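Local coordinates for protein peptide chain release factor subunit 1 (Aeropyrum pernix, PDB 3AGK) that probably ends translation at all three stop codons, directing termination of the nascent peptide as the archaeal counterpart of eukaryotic release factor 1, at residues L35-P40 with R118-R123. Residues are numbered along the deposited sequence; the frame is centred on the assembly and turned at random.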
loop_
_atom_site.group_PDB
_atom_site.type_symbol
_atom_site.label_atom_id
_atom_site.label_comp_id
_atom_site.label_asym_id
_atom_site.label_seq_id
_atom_site.Cartn_x
_atom_site.Cartn_y
_atom_site.Cartn_z
ATOM N N LEU A 35 -19.675 -4.594 11.130
ATOM C CA LEU A 35 -20.228 -3.285 10.792
ATOM C C LEU A 35 -19.171 -2.208 10.566
ATOM O O LEU A 35 -18.246 -2.048 11.361
ATOM C CB LEU A 35 -21.184 -2.837 11.899
ATOM C CG LEU A 35 -21.761 -1.421 11.861
ATOM C CD1 LEU A 35 -22.130 -1.049 10.443
ATOM C CD2 LEU A 35 -22.995 -1.336 12.753
ATOM N N SER A 36 -19.327 -1.468 9.474
ATOM C CA SER A 36 -18.488 -0.311 9.196
ATOM C C SER A 36 -19.392 0.915 9.017
ATOM O O SER A 36 -20.344 0.871 8.241
ATOM C CB SER A 36 -17.656 -0.551 7.927
ATOM O OG SER A 36 -16.837 -1.702 8.056
ATOM N N LEU A 37 -19.106 2.003 9.727
ATOM C CA LEU A 37 -19.978 3.179 9.689
ATOM C C LEU A 37 -19.220 4.518 9.752
ATOM O O LEU A 37 -18.549 4.815 10.738
ATOM C CB LEU A 37 -20.987 3.094 10.831
ATOM C CG LEU A 37 -21.843 4.322 11.098
ATOM C CD1 LEU A 37 -22.861 4.481 9.979
ATOM C CD2 LEU A 37 -22.541 4.162 12.419
ATOM N N TYR A 38 -19.343 5.320 8.697
ATOM C CA TYR A 38 -18.657 6.609 8.600
ATOM C C TYR A 38 -19.672 7.746 8.564
ATOM O O TYR A 38 -20.579 7.748 7.734
ATOM C CB TYR A 38 -17.855 6.686 7.305
ATOM C CG TYR A 38 -16.653 5.774 7.179
ATOM C CD1 TYR A 38 -16.798 4.399 7.012
ATOM C CD2 TYR A 38 -15.369 6.303 7.153
ATOM C CE1 TYR A 38 -15.680 3.572 6.868
ATOM C CE2 TYR A 38 -14.255 5.492 7.007
ATOM C CZ TYR A 38 -14.407 4.130 6.867
ATOM O OH TYR A 38 -13.281 3.343 6.720
ATOM N N ILE A 39 -19.514 8.730 9.437
ATOM C CA ILE A 39 -20.477 9.822 9.532
ATOM C C ILE A 39 -19.839 11.193 9.337
ATOM O O ILE A 39 -19.049 11.637 10.161
ATOM C CB ILE A 39 -21.173 9.811 10.892
ATOM C CG1 ILE A 39 -21.751 8.413 11.187
ATOM C CG2 ILE A 39 -22.227 10.925 10.956
ATOM C CD1 ILE A 39 -22.218 8.238 12.635
ATOM N N PRO A 40 -20.183 11.874 8.238
ATOM C CA PRO A 40 -19.603 13.196 7.973
ATOM C C PRO A 40 -20.066 14.236 8.986
ATOM O O PRO A 40 -21.078 14.045 9.656
ATOM C CB PRO A 40 -20.158 13.546 6.587
ATOM C CG PRO A 40 -20.529 12.234 5.981
ATOM C CD PRO A 40 -21.017 11.400 7.122
ATOM N N ARG A 118 -16.318 12.901 4.296
ATOM C CA ARG A 118 -17.369 13.664 3.631
ATOM C C ARG A 118 -18.507 12.785 3.144
ATOM O O ARG A 118 -19.638 13.255 3.003
ATOM C CB ARG A 118 -16.807 14.508 2.482
ATOM C CG ARG A 118 -16.800 16.013 2.774
ATOM C CD ARG A 118 -16.252 16.279 4.171
ATOM N NE ARG A 118 -16.386 17.668 4.616
ATOM C CZ ARG A 118 -15.445 18.598 4.470
ATOM N NH1 ARG A 118 -14.298 18.300 3.874
ATOM N NH2 ARG A 118 -15.652 19.831 4.916
ATOM N N VAL A 119 -18.209 11.508 2.910
ATOM C CA VAL A 119 -19.208 10.583 2.376
ATOM C C VAL A 119 -19.682 9.564 3.408
ATOM O O VAL A 119 -18.920 8.703 3.865
ATOM C CB VAL A 119 -18.724 9.867 1.095
ATOM C CG1 VAL A 119 -17.252 9.541 1.174
ATOM C CG2 VAL A 119 -19.562 8.600 0.823
ATOM N N PHE A 120 -20.949 9.681 3.787
ATOM C CA PHE A 120 -21.539 8.722 4.710
ATOM C C PHE A 120 -21.397 7.332 4.131
ATOM O O PHE A 120 -21.507 7.145 2.925
ATOM C CB PHE A 120 -23.010 9.033 4.962
ATOM C CG PHE A 120 -23.701 8.013 5.815
ATOM C CD1 PHE A 120 -23.565 8.036 7.188
ATOM C CD2 PHE A 120 -24.496 7.033 5.243
ATOM C CE1 PHE A 120 -24.204 7.100 7.987
ATOM C CE2 PHE A 120 -25.141 6.096 6.031
ATOM C CZ PHE A 120 -24.997 6.128 7.401
ATOM N N TYR A 121 -21.139 6.353 4.979
ATOM C CA TYR A 121 -20.998 4.996 4.489
ATOM C C TYR A 121 -21.430 4.062 5.601
ATOM O O TYR A 121 -21.087 4.271 6.765
ATOM C CB TYR A 121 -19.546 4.742 4.091
ATOM C CG TYR A 121 -19.288 3.431 3.386
ATOM C CD1 TYR A 121 -19.385 3.335 2.001
ATOM C CD2 TYR A 121 -18.924 2.294 4.093
ATOM C CE1 TYR A 121 -19.140 2.135 1.340
ATOM C CE2 TYR A 121 -18.671 1.091 3.443
ATOM C CZ TYR A 121 -18.785 1.021 2.066
ATOM O OH TYR A 121 -18.534 -0.161 1.416
ATOM N N TYR A 122 -22.215 3.055 5.245
ATOM C CA TYR A 122 -22.632 2.040 6.195
ATOM C C TYR A 122 -22.480 0.696 5.530
ATOM O O TYR A 122 -22.886 0.519 4.380
ATOM C CB TYR A 122 -24.089 2.231 6.610
ATOM C CG TYR A 122 -24.687 0.982 7.239
ATOM C CD1 TYR A 122 -24.502 0.706 8.579
ATOM C CD2 TYR A 122 -25.412 0.063 6.481
ATOM C CE1 TYR A 122 -25.027 -0.432 9.162
ATOM C CE2 TYR A 122 -25.947 -1.085 7.059
ATOM C CZ TYR A 122 -25.746 -1.317 8.406
ATOM O OH TYR A 122 -26.253 -2.437 9.015
ATOM N N ARG A 123 -21.914 -0.273 6.231
ATOM C CA ARG A 123 -21.810 -1.581 5.607
ATOM C C ARG A 123 -21.657 -2.734 6.586
ATOM O O ARG A 123 -21.123 -2.575 7.682
ATOM C CB ARG A 123 -20.675 -1.580 4.586
ATOM C CG ARG A 123 -20.655 -2.783 3.693
ATOM C CD ARG A 123 -20.009 -2.413 2.385
ATOM N NE ARG A 123 -20.620 -3.123 1.275
ATOM C CZ ARG A 123 -20.016 -4.081 0.583
ATOM N NH1 ARG A 123 -18.771 -4.419 0.882
ATOM N NH2 ARG A 123 -20.652 -4.685 -0.411
#
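Strand 35-39 and the segment 118-123 illustrate how an antiparallel ladder sets side chains in alternation on two faces of a sheet. S36 and R123 form one hydrogen-bonded pair, Y38 and Y121 the next, and L37 with Y122 make the non-hydrogen-bonded pair between them. The bond from Y38 N to Y121 O is 2.8 Å long and nearly straight at 170°; Y121 N returns a longer one, 3.1 Å, to a lone pair of Y38 O.

F120, just ahead of this ladder, repays following outward. Its CB lies 3.8 Å from P40 CD, the proline ring closing over the backbone where the strand pairing ends. With CG anti to the backbone N (chi1 175°), the ring is carried along the L37 side: CD1 sits 3.0 Å from Y38 O, the carbonyl that also accepts Y121 N-H, and CE1 reaches L37 CD1 at 3.6 Å. CZ keeps to the same methyl, while I39 CG1 comes to the ring edge. An alanine here would remove the ring and would probably loosen the packing around L37 and I39. On the same face, L35 CD1 meets Y122 CE1 at 3.2 Å, the two side chains crossing at about a right angle; on the other, Y38 and Y121 run side by side.

In this first eRF1 domain, strand 121-125 borders the four-stranded antiparallel sheet, and 34-39 also pairs with 93-98. Helices 45-58 and 65-82 cover the face bearing L35, I39 and Y122, whereas F132 meets the rings of Y38 and Y121 on the reverse face.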